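Local atomic coordinates of acetyl-CoA acetyltransferase (Elizabethkingia anophelis NUHP1, PDB entry 6BN2), a protein that probably catalyses the reversible condensation of two acetyl-CoA molecules into acetoacetyl-CoA, as a member of the thiolase family. Residues M22-G27 and Y227-F232; G31-Q36 and M126-H131; A299-L304 and K336-D341; I306-A309 and T314-D317. All blocks are in the same frame, centred on the assembly; numbering follows the deposited sequence.

Contact 1 (M22-G27 and Y227-F232); sequences MGSFMG and YKNVKF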
loop_
_atom_site.group_PDB
_atom_site.type_symbol
_atom_site.label_atom_id
_atom_site.label_comp_id
_atom_site.label_asym_id
_atom_site.label_seq_id
_atom_site.Cartn_x
_atom_site.Cartn_y
_atom_site.Cartn_z
ATOM N N MET A 22 -21.479 -7.641 2.369
ATOM C CA MET A 22 -21.151 -6.248 2.616
ATOM C C MET A 22 -22.150 -5.657 3.591
ATOM O O MET A 22 -23.361 -5.806 3.417
ATOM C CB MET A 22 -21.099 -5.462 1.310
ATOM C CG MET A 22 -19.865 -5.844 0.525
ATOM S SD MET A 22 -19.758 -5.039 -1.051
ATOM C CE MET A 22 -20.828 -6.073 -2.049
ATOM N N GLY A 23 -21.631 -5.017 4.633
ATOM C CA GLY A 23 -22.472 -4.346 5.602
ATOM C C GLY A 23 -22.684 -2.884 5.238
ATOM O O GLY A 23 -21.856 -2.254 4.573
ATOM N N SER A 24 -23.812 -2.353 5.680
ATOM C CA SER A 24 -24.146 -0.951 5.479
ATOM C C SER A 24 -23.360 -0.084 6.455
ATOM O O SER A 24 -22.857 -0.560 7.475
ATOM C CB SER A 24 -25.650 -0.714 5.672
ATOM O OG SER A 24 -26.408 -1.402 4.695
ATOM N N PHE A 25 -23.285 1.205 6.142
ATOM C CA PHE A 25 -22.562 2.154 6.987
ATOM C C PHE A 25 -23.195 2.179 8.375
ATOM O O PHE A 25 -24.411 2.364 8.509
ATOM C CB PHE A 25 -22.616 3.540 6.343
ATOM C CG PHE A 25 -21.684 4.557 6.960
ATOM C CD1 PHE A 25 -22.174 5.763 7.428
ATOM C CD2 PHE A 25 -20.319 4.309 7.048
ATOM C CE1 PHE A 25 -21.308 6.708 7.976
ATOM C CE2 PHE A 25 -19.462 5.249 7.599
ATOM C CZ PHE A 25 -19.965 6.445 8.062
ATOM N N MET A 26 -22.357 2.006 9.412
ATOM C CA MET A 26 -22.789 1.871 10.804
ATOM C C MET A 26 -23.754 0.702 10.993
ATOM O O MET A 26 -24.545 0.691 11.956
ATOM C CB MET A 26 -23.417 3.170 11.325
ATOM C CG MET A 26 -22.621 4.413 10.978
ATOM S SD MET A 26 -20.957 4.426 11.627
ATOM C CE MET A 26 -21.268 4.395 13.385
ATOM N N GLY A 27 -23.681 -0.289 10.111
ATOM C CA GLY A 27 -24.604 -1.419 10.082
ATOM C C GLY A 27 -24.026 -2.667 10.712
ATOM O O GLY A 27 -23.312 -2.606 11.722
ATOM N N TYR A 227 -28.774 -3.888 -0.411
ATOM C CA TYR A 227 -29.721 -3.880 -1.526
ATOM C C TYR A 227 -31.162 -3.923 -1.052
ATOM O O TYR A 227 -32.080 -3.656 -1.843
ATOM C CB TYR A 227 -29.430 -5.042 -2.493
ATOM C CG TYR A 227 -29.907 -6.402 -2.044
ATOM C CD1 TYR A 227 -31.191 -6.846 -2.369
ATOM C CD2 TYR A 227 -29.089 -7.260 -1.313
ATOM C CE1 TYR A 227 -31.648 -8.085 -1.977
ATOM C CE2 TYR A 227 -29.546 -8.520 -0.912
ATOM C CZ TYR A 227 -30.828 -8.923 -1.251
ATOM O OH TYR A 227 -31.311 -10.156 -0.875
ATOM N N LYS A 228 -31.381 -4.250 0.217
ATOM C CA LYS A 228 -32.703 -4.143 0.809
ATOM C C LYS A 228 -33.013 -2.731 1.302
ATOM O O LYS A 228 -34.170 -2.449 1.623
ATOM C CB LYS A 228 -32.816 -5.169 1.936
ATOM C CG LYS A 228 -32.865 -6.595 1.405
ATOM C CD LYS A 228 -32.582 -7.636 2.477
ATOM C CE LYS A 228 -31.083 -7.826 2.669
ATOM N NZ LYS A 228 -30.761 -9.045 3.464
ATOM N N ASN A 229 -32.024 -1.834 1.341
ATOM C CA ASN A 229 -32.225 -0.447 1.772
ATOM C C ASN A 229 -32.578 0.420 0.565
ATOM O O ASN A 229 -31.779 1.228 0.080
ATOM C CB ASN A 229 -30.980 0.092 2.466
ATOM C CG ASN A 229 -30.613 -0.682 3.703
ATOM O OD1 ASN A 229 -31.463 -1.308 4.334
ATOM N ND2 ASN A 229 -29.335 -0.633 4.070
ATOM N N VAL A 230 -33.801 0.242 0.079
ATOM C CA VAL A 230 -34.266 0.989 -1.083
ATOM C C VAL A 230 -35.781 1.093 -1.008
ATOM O O VAL A 230 -36.462 0.157 -0.585
ATOM C CB VAL A 230 -33.810 0.324 -2.403
ATOM C CG1 VAL A 230 -34.476 -1.046 -2.583
ATOM C CG2 VAL A 230 -34.093 1.240 -3.591
ATOM N N LYS A 231 -36.302 2.249 -1.398
ATOM C CA LYS A 231 -37.737 2.459 -1.569
ATOM C C LYS A 231 -37.904 2.969 -2.996
ATOM O O LYS A 231 -37.609 4.135 -3.277
ATOM C CB LYS A 231 -38.285 3.438 -0.537
ATOM N N PHE A 232 -38.360 2.092 -3.897
ATOM C CA PHE A 232 -38.321 2.411 -5.323
ATOM C C PHE A 232 -39.165 3.635 -5.651
ATOM O O PHE A 232 -38.784 4.446 -6.503
ATOM C CB PHE A 232 -38.780 1.210 -6.151
ATOM C CG PHE A 232 -37.821 0.051 -6.127
ATOM C CD1 PHE A 232 -36.607 0.130 -6.785
ATOM C CD2 PHE A 232 -38.131 -1.116 -5.441
ATOM C CE1 PHE A 232 -35.716 -0.934 -6.767
ATOM C CE2 PHE A 232 -37.243 -2.184 -5.418
ATOM C CZ PHE A 232 -36.033 -2.088 -6.086
#
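S24 and N229 use matching first torsions: OG of S24 stands opposite its carbonyl carbon (chi1 -64°), and CG of N229 does the same (chi1 -61°), which points the two polar ends at each other. The contact thereby joins strand 12-24, in the central sheet of the N-terminal thiolase domain, to the long loop between strands 219-221 and 258-268. It is slight, burying 57 Å² in all, and the backbones stay well apart, with 8.9 Å between S24 CA and N229 CA. S24 and N229 were each modelled in two conformers, and the pairing given here is that of one conformer of each. S24 is tied to the same loop: its OG is hydrogen-bonded to E226 OE1 and its backbone N to E225 OE2. Both segments turn here. Residues S24 to G27 form a type II beta turn, closed by G27 N to S24 O at 2.8 Å, with M26 taking the positive phi. N229 is the centre of an inverse gamma turn whose V230 N to K228 O bond is weak. Between the side chains, ND2 of N229 lies 3.1 Å from OG of S24 and 4.0 Å from its CB.

Contact 2 (G31-Q36 and M126-H131); sequences GVPATQ and MSQVPH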
loop_
_atom_site.group_PDB
_atom_site.type_symbol
_atom_site.label_atom_id
_atom_site.label_comp_id
_atom_site.label_asym_id
_atom_site.label_seq_id
_atom_site.Cartn_x
_atom_site.Cartn_y
_atom_site.Cartn_z
ATOM N N GLY A 31 -18.998 -3.143 13.910
ATOM C CA GLY A 31 -18.164 -3.527 15.035
ATOM C C GLY A 31 -17.089 -4.553 14.733
ATOM O O GLY A 31 -16.428 -5.024 15.668
ATOM N N VAL A 32 -16.896 -4.916 13.469
ATOM C CA VAL A 32 -15.924 -5.919 13.057
ATOM C C VAL A 32 -14.827 -5.194 12.279
ATOM O O VAL A 32 -15.065 -4.759 11.143
ATOM C CB VAL A 32 -16.573 -7.021 12.209
ATOM C CG1 VAL A 32 -15.552 -8.078 11.838
ATOM C CG2 VAL A 32 -17.769 -7.634 12.961
ATOM N N PRO A 33 -13.631 -5.036 12.843
ATOM C CA PRO A 33 -12.592 -4.221 12.182
ATOM C C PRO A 33 -12.246 -4.723 10.790
ATOM O O PRO A 33 -12.353 -5.912 10.491
ATOM C CB PRO A 33 -11.388 -4.353 13.119
ATOM C CG PRO A 33 -11.953 -4.704 14.451
ATOM C CD PRO A 33 -13.184 -5.564 14.140
ATOM N N ALA A 34 -11.796 -3.791 9.938
ATOM C CA ALA A 34 -11.403 -4.150 8.582
ATOM C C ALA A 34 -10.450 -5.342 8.559
ATOM O O ALA A 34 -10.577 -6.233 7.709
ATOM C CB ALA A 34 -10.735 -2.943 7.903
ATOM N N THR A 35 -9.462 -5.359 9.462
ATOM C CA THR A 35 -8.479 -6.444 9.446
ATOM C C THR A 35 -9.115 -7.784 9.769
ATOM O O THR A 35 -8.670 -8.815 9.253
ATOM C CB THR A 35 -7.331 -6.154 10.420
ATOM O OG1 THR A 35 -7.855 -5.901 11.729
ATOM C CG2 THR A 35 -6.496 -4.934 9.948
ATOM N N GLN A 36 -10.151 -7.789 10.620
ATOM C CA GLN A 36 -10.842 -9.037 10.903
ATOM C C GLN A 36 -11.722 -9.451 9.728
ATOM O O GLN A 36 -11.832 -10.645 9.436
ATOM C CB GLN A 36 -11.644 -8.903 12.197
ATOM C CG GLN A 36 -12.619 -10.029 12.477
ATOM C CD GLN A 36 -12.000 -11.402 12.680
ATOM O OE1 GLN A 36 -10.796 -11.549 12.853
ATOM N NE2 GLN A 36 -12.854 -12.429 12.685
ATOM N N MET A 126 -15.524 1.148 6.621
ATOM C CA MET A 126 -15.709 2.585 6.541
ATOM C C MET A 126 -16.381 3.117 7.799
ATOM O O MET A 126 -16.119 4.259 8.190
ATOM C CB MET A 126 -16.483 2.905 5.266
ATOM C CG MET A 126 -15.674 2.423 4.055
ATOM S SD MET A 126 -16.378 2.782 2.428
ATOM C CE MET A 126 -16.103 4.558 2.284
ATOM N N SER A 127 -17.179 2.275 8.475
ATOM C CA SER A 127 -17.818 2.670 9.733
ATOM C C SER A 127 -16.797 3.043 10.804
ATOM O O SER A 127 -17.092 3.860 11.688
ATOM C CB SER A 127 -18.692 1.530 10.259
ATOM O OG SER A 127 -19.696 1.157 9.334
ATOM N N GLN A 128 -15.620 2.427 10.777
ATOM C CA GLN A 128 -14.625 2.602 11.835
ATOM C C GLN A 128 -13.548 3.625 11.493
ATOM O O GLN A 128 -12.600 3.795 12.276
ATOM C CB GLN A 128 -13.986 1.256 12.191
ATOM C CG GLN A 128 -14.959 0.301 12.930
ATOM C CD GLN A 128 -14.253 -0.921 13.520
ATOM O OE1 GLN A 128 -13.033 -1.071 13.406
ATOM N NE2 GLN A 128 -15.032 -1.811 14.139
ATOM N N VAL A 129 -13.679 4.344 10.385
ATOM C CA VAL A 129 -12.626 5.313 10.039
ATOM C C VAL A 129 -12.689 6.474 11.022
ATOM O O VAL A 129 -13.784 6.994 11.276
ATOM C CB VAL A 129 -12.800 5.803 8.599
ATOM C CG1 VAL A 129 -11.765 6.889 8.262
ATOM C CG2 VAL A 129 -12.647 4.622 7.638
ATOM N N PRO A 130 -11.582 6.891 11.617
ATOM C CA PRO A 130 -11.653 7.938 12.637
ATOM C C PRO A 130 -11.763 9.331 12.029
ATOM O O PRO A 130 -11.677 9.528 10.818
ATOM C CB PRO A 130 -10.335 7.786 13.414
ATOM C CG PRO A 130 -9.427 7.026 12.534
ATOM C CD PRO A 130 -10.237 6.288 11.498
ATOM N N HIS A 131 -11.998 10.299 12.916
ATOM C CA HIS A 131 -11.728 11.711 12.671
ATOM C C HIS A 131 -10.312 12.046 13.148
ATOM O O HIS A 131 -9.762 11.382 14.029
ATOM C CB HIS A 131 -12.737 12.593 13.414
ATOM C CG HIS A 131 -14.094 12.629 12.794
ATOM N ND1 HIS A 131 -14.929 11.534 12.766
ATOM C CD2 HIS A 131 -14.765 13.637 12.187
ATOM C CE1 HIS A 131 -16.070 11.872 12.186
ATOM N NE2 HIS A 131 -15.991 13.141 11.819
HETATM O O HOH W 1 -14.130 -3.135 16.738
HETATM O O HOH W 2 -11.299 -1.130 11.021
#
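The Q128 carboxamide reaches across the backbone of G31 to P33, with its oxygen against P33 and its nitrogen against G31. OE1 of Q128 comes to 3.4 Å from P33 CA and also touches the proline ring at CB. At the other end of the amide, Q128 NE2 approaches G31 C at 3.5 Å. The side chain gets this far because it runs extended past CG (chi2 -169°). Its amide is fixed in rotation by partners of opposite sense at its two ends. NE2 gives a hydrogen bond to S30 O, just before this segment, and a weak one to a water that in turn donates to G31 O. Q128 OE1 accepts from a second water at 2.9 Å. P33 is at the N-cap position of helix 34-48, and the A34 N-H just after it is taken by this second water, 2.9 Å from A34 N. N125 is bonded to both segments, ND2 to V32 O and OD1, weakly, to Q128 N. Farther along, V129 O bonds R136 of the second subunit, and H131 pairs with a strand of that subunit in an antiparallel ladder. The contact thus fastens a water-bridged helix N-terminus to a loop that leads into the interface with the second subunit of this thiolase fold.

Contact 3 (A299-L304 and K336-D341); sequences APAKAL and KILGLD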
loop_
_atom_site.group_PDB
_atom_site.type_symbol
_atom_site.label_atom_id
_atom_site.label_comp_id
_atom_site.label_asym_id
_atom_site.label_seq_id
_atom_site.Cartn_x
_atom_site.Cartn_y
_atom_site.Cartn_z
ATOM N N ALA A 299 -11.974 6.851 -16.570
ATOM C CA ALA A 299 -10.714 6.132 -16.717
ATOM C C ALA A 299 -10.883 4.630 -16.966
ATOM O O ALA A 299 -10.004 4.055 -17.634
ATOM C CB ALA A 299 -9.823 6.382 -15.481
ATOM N N PRO A 300 -11.928 3.940 -16.486
ATOM C CA PRO A 300 -12.049 2.516 -16.848
ATOM C C PRO A 300 -12.109 2.307 -18.346
ATOM O O PRO A 300 -11.598 1.295 -18.846
ATOM C CB PRO A 300 -13.353 2.086 -16.148
ATOM C CG PRO A 300 -13.376 2.975 -14.910
ATOM C CD PRO A 300 -12.939 4.313 -15.477
ATOM N N ALA A 301 -12.715 3.245 -19.083
ATOM C CA ALA A 301 -12.785 3.126 -20.540
ATOM C C ALA A 301 -11.431 3.318 -21.205
ATOM O O ALA A 301 -11.280 2.957 -22.380
ATOM C CB ALA A 301 -13.795 4.129 -21.103
ATOM N N LYS A 302 -10.446 3.885 -20.490
ATOM C CA LYS A 302 -9.064 3.938 -20.962
ATOM C C LYS A 302 -8.273 2.693 -20.559
ATOM O O LYS A 302 -7.456 2.197 -21.348
ATOM C CB LYS A 302 -8.371 5.199 -20.421
ATOM C CG LYS A 302 -6.953 5.415 -20.969
ATOM C CD LYS A 302 -6.291 6.665 -20.384
ATOM C CE LYS A 302 -4.901 6.848 -20.978
ATOM N NZ LYS A 302 -4.194 8.058 -20.425
ATOM N N ALA A 303 -8.505 2.168 -19.348
ATOM C CA ALA A 303 -7.713 1.029 -18.876
ATOM C C ALA A 303 -8.092 -0.264 -19.587
ATOM O O ALA A 303 -7.212 -1.068 -19.919
ATOM C CB ALA A 303 -7.873 0.855 -17.357
ATOM N N LEU A 304 -9.392 -0.504 -19.806
ATOM C CA LEU A 304 -9.792 -1.787 -20.385
ATOM C C LEU A 304 -9.196 -2.020 -21.774
ATOM O O LEU A 304 -8.677 -3.124 -22.019
ATOM C CB LEU A 304 -11.325 -1.919 -20.398
ATOM C CG LEU A 304 -11.807 -3.205 -21.075
ATOM C CD1 LEU A 304 -11.279 -4.424 -20.333
ATOM C CD2 LEU A 304 -13.323 -3.231 -21.104
ATOM N N LYS A 336 -21.506 3.621 -22.224
ATOM C CA LYS A 336 -21.772 4.440 -23.397
ATOM C C LYS A 336 -20.507 4.644 -24.222
ATOM O O LYS A 336 -20.539 4.562 -25.457
ATOM C CB LYS A 336 -22.334 5.783 -22.923
ATOM C CG LYS A 336 -23.306 6.472 -23.811
ATOM C CD LYS A 336 -23.773 7.758 -23.119
ATOM C CE LYS A 336 -24.712 8.555 -24.001
ATOM N NZ LYS A 336 -25.249 9.743 -23.289
ATOM N N ILE A 337 -19.390 4.920 -23.548
ATOM C CA ILE A 337 -18.131 5.197 -24.234
ATOM C C ILE A 337 -17.639 3.959 -24.962
ATOM O O ILE A 337 -17.174 4.042 -26.102
ATOM C CB ILE A 337 -17.090 5.699 -23.221
ATOM C CG1 ILE A 337 -17.489 7.088 -22.720
ATOM C CG2 ILE A 337 -15.681 5.706 -23.835
ATOM C CD1 ILE A 337 -16.675 7.505 -21.479
ATOM N N LEU A 338 -17.720 2.801 -24.308
ATOM C CA LEU A 338 -17.247 1.547 -24.879
ATOM C C LEU A 338 -18.290 0.860 -25.743
ATOM O O LEU A 338 -17.962 -0.126 -26.412
ATOM C CB LEU A 338 -16.809 0.591 -23.759
ATOM C CG LEU A 338 -15.605 1.051 -22.946
ATOM C CD1 LEU A 338 -15.447 0.163 -21.702
ATOM C CD2 LEU A 338 -14.352 1.019 -23.811
ATOM N N GLY A 339 -19.530 1.343 -25.743
ATOM C CA GLY A 339 -20.560 0.732 -26.560
ATOM C C GLY A 339 -21.008 -0.613 -26.042
ATOM O O GLY A 339 -21.400 -1.477 -26.832
ATOM N N LEU A 340 -20.971 -0.809 -24.734
ATOM C CA LEU A 340 -21.268 -2.117 -24.170
ATOM C C LEU A 340 -22.763 -2.354 -24.061
ATOM O O LEU A 340 -23.547 -1.444 -23.787
ATOM C CB LEU A 340 -20.644 -2.269 -22.790
ATOM C CG LEU A 340 -19.131 -2.046 -22.716
ATOM C CD1 LEU A 340 -18.664 -2.336 -21.323
ATOM C CD2 LEU A 340 -18.414 -2.923 -23.723
ATOM N N ASP A 341 -23.143 -3.607 -24.275
ATOM C CA ASP A 341 -24.500 -4.068 -24.026
ATOM C C ASP A 341 -24.734 -4.159 -22.521
ATOM O O ASP A 341 -24.081 -4.952 -21.843
ATOM C CB ASP A 341 -24.675 -5.434 -24.681
ATOM C CG ASP A 341 -26.070 -5.992 -24.530
ATOM O OD1 ASP A 341 -26.345 -7.007 -25.207
ATOM O OD2 ASP A 341 -26.895 -5.424 -23.777
#
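Apolar contacts join A301 and L304, on one side of helix 300-311, to the last turn of helix 328-338. The methyl of A301 meets two neighbouring residues: its CB lies 3.7 Å from CG2 of I337 and 4.0 Å from CG of L338. L338 spreads its two branches, CD1 meeting CD2 of L304 at 4.0 Å and CD2 coming to 3.9 Å from A301 O. L304 reaches this side because its CG is turned opposite the backbone N (chi1 176°). Both helices belong to the C-terminal thiolase domain, with strand 320-323 between them in the chain; its F323 also packs on L338, and P300 packs on C386, a predicted active-site residue. The polar bonds include two at A299 O, which accepts from K302 N and A303 N, and a weak one from A301 N to N334 OD1 of the other helix. That helix ends in a Schellman motif with G339, at positive phi, as the C-prime residue: L340 N bonds N335 O, and G339 N bonds K336 O weakly. G339 also belongs to a known calcium site, although no calcium is bound there to this chain. The L338 side chain is about 7 Å from a calcium ion.

Contact 4 (I306-A309 and T314-D317); sequences IALA and TIND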
loop_
_atom_site.group_PDB
_atom_site.type_symbol
_atom_site.label_atom_id
_atom_site.label_comp_id
_atom_site.label_asym_id
_atom_site.label_seq_id
_atom_site.Cartn_x
_atom_site.Cartn_y
_atom_site.Cartn_z
ATOM N N ILE A 306 -6.365 -1.118 -22.897
ATOM C CA ILE A 306 -4.962 -1.496 -22.729
ATOM C C ILE A 306 -4.856 -2.965 -22.350
ATOM O O ILE A 306 -4.031 -3.711 -22.901
ATOM C CB ILE A 306 -4.273 -0.604 -21.682
ATOM C CG1 ILE A 306 -4.345 0.865 -22.103
ATOM C CG2 ILE A 306 -2.818 -1.049 -21.522
ATOM C CD1 ILE A 306 -3.793 1.818 -21.055
ATOM N N ALA A 307 -5.686 -3.396 -21.399
ATOM C CA ALA A 307 -5.683 -4.801 -21.000
ATOM C C ALA A 307 -6.079 -5.697 -22.165
ATOM O O ALA A 307 -5.494 -6.770 -22.360
ATOM C CB ALA A 307 -6.611 -5.024 -19.802
ATOM N N LEU A 308 -7.073 -5.283 -22.955
ATOM C CA LEU A 308 -7.454 -6.100 -24.107
ATOM C C LEU A 308 -6.306 -6.238 -25.090
ATOM O O LEU A 308 -6.047 -7.332 -25.599
ATOM C CB LEU A 308 -8.681 -5.509 -24.803
ATOM C CG LEU A 308 -9.959 -5.592 -23.967
ATOM C CD1 LEU A 308 -11.091 -4.816 -24.657
ATOM C CD2 LEU A 308 -10.355 -7.052 -23.775
ATOM N N ALA A 309 -5.601 -5.139 -25.374
ATOM C CA ALA A 309 -4.495 -5.225 -26.320
ATOM C C ALA A 309 -3.399 -6.146 -25.798
ATOM O O ALA A 309 -2.799 -6.912 -26.566
ATOM C CB ALA A 309 -3.941 -3.832 -26.613
ATOM N N THR A 314 -10.246 -8.543 -28.476
ATOM C CA THR A 314 -11.051 -7.366 -28.743
ATOM C C THR A 314 -12.213 -7.314 -27.771
ATOM O O THR A 314 -12.528 -8.288 -27.081
ATOM C CB THR A 314 -11.591 -7.366 -30.175
ATOM O OG1 THR A 314 -12.555 -8.426 -30.308
ATOM C CG2 THR A 314 -10.466 -7.574 -31.178
ATOM N N ILE A 315 -12.884 -6.164 -27.754
ATOM C CA ILE A 315 -14.017 -6.012 -26.852
ATOM C C ILE A 315 -15.115 -7.022 -27.180
ATOM O O ILE A 315 -15.823 -7.490 -26.276
ATOM C CB ILE A 315 -14.510 -4.550 -26.879
ATOM C CG1 ILE A 315 -15.384 -4.269 -25.657
ATOM C CG2 ILE A 315 -15.235 -4.239 -28.173
ATOM C CD1 ILE A 315 -14.952 -3.070 -24.867
ATOM N N ASN A 316 -15.239 -7.423 -28.455
ATOM C CA ASN A 316 -16.219 -8.435 -28.850
ATOM C C ASN A 316 -15.902 -9.819 -28.299
ATOM O O ASN A 316 -16.790 -10.678 -28.283
ATOM C CB ASN A 316 -16.312 -8.518 -30.373
ATOM C CG ASN A 316 -17.382 -7.606 -30.937
ATOM O OD1 ASN A 316 -17.936 -6.767 -30.220
ATOM N ND2 ASN A 316 -17.683 -7.767 -32.222
ATOM N N ASP A 317 -14.664 -10.066 -27.873
ATOM C CA ASP A 317 -14.306 -11.363 -27.305
ATOM C C ASP A 317 -14.740 -11.519 -25.854
ATOM O O ASP A 317 -14.688 -12.636 -25.327
ATOM C CB ASP A 317 -12.793 -11.570 -27.410
ATOM C CG ASP A 317 -12.331 -11.733 -28.850
ATOM O OD1 ASP A 317 -12.860 -12.614 -29.565
ATOM O OD2 ASP A 317 -11.457 -10.967 -29.302
#
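In the helix-to-strand connection of the C-terminal thiolase domain, L308 of helix 300-311 packs against T314 and I315 at the start of the 3-10 segment 315-317, so that the chain folds back on its own helix before entering strand 320-323. L308 is the helix residue that makes the contact. Its CG lies opposite the carbonyl carbon (chi1 -68°), which points the two methyls at T314 and I315. CD1 of L308 rests on the backbone of I315, 3.8 Å from both its N and its CA, and 4.1 Å from CB; CD2 is 4.1 Å from T314 O. The leucine also packs on V396 of strand 391-399 and on I318. T314 and D317 are bonded to each other across the 3-10 turn. D317 N bonds T314 O, while OD2 of D317 is gripped twice by the threonine, and these two donors would probably stabilise the negative charge of the aspartate. T314 N donates to the anti lone pair, 2.8 Å from D317 OD2 and nearly straight at 171°. T314 OG1 donates to D317 OD2 at 2.9 Å from above the carboxylate, 67° out of its plane.

How the contacts relate
The four contacts form two touching pairs. Contacts 1 and 2, with centres 17 Å apart, meet in the N-terminal domain, where S127 OG lies 2.8 Å from M26 N, a probable hydrogen bond, and F25 CE2 packs on M126 O; both reach the second subunit. Contacts 3 and 4, with centres 11 Å apart, share helix 300-311 in the C-terminal domain and meet at I315, whose CD1 is 3.6 Å from L340 CD2 and 4.1 Å from L304 CD2. The nearest atoms of the two pairs are about 17 Å apart, between contacts 1 and 3 and between 2 and 3. Two contacts approach predicted active-site residues: the S24 side chain lies about 11 Å from that of H356, and the A301 side chain about 9 Å from that of C386.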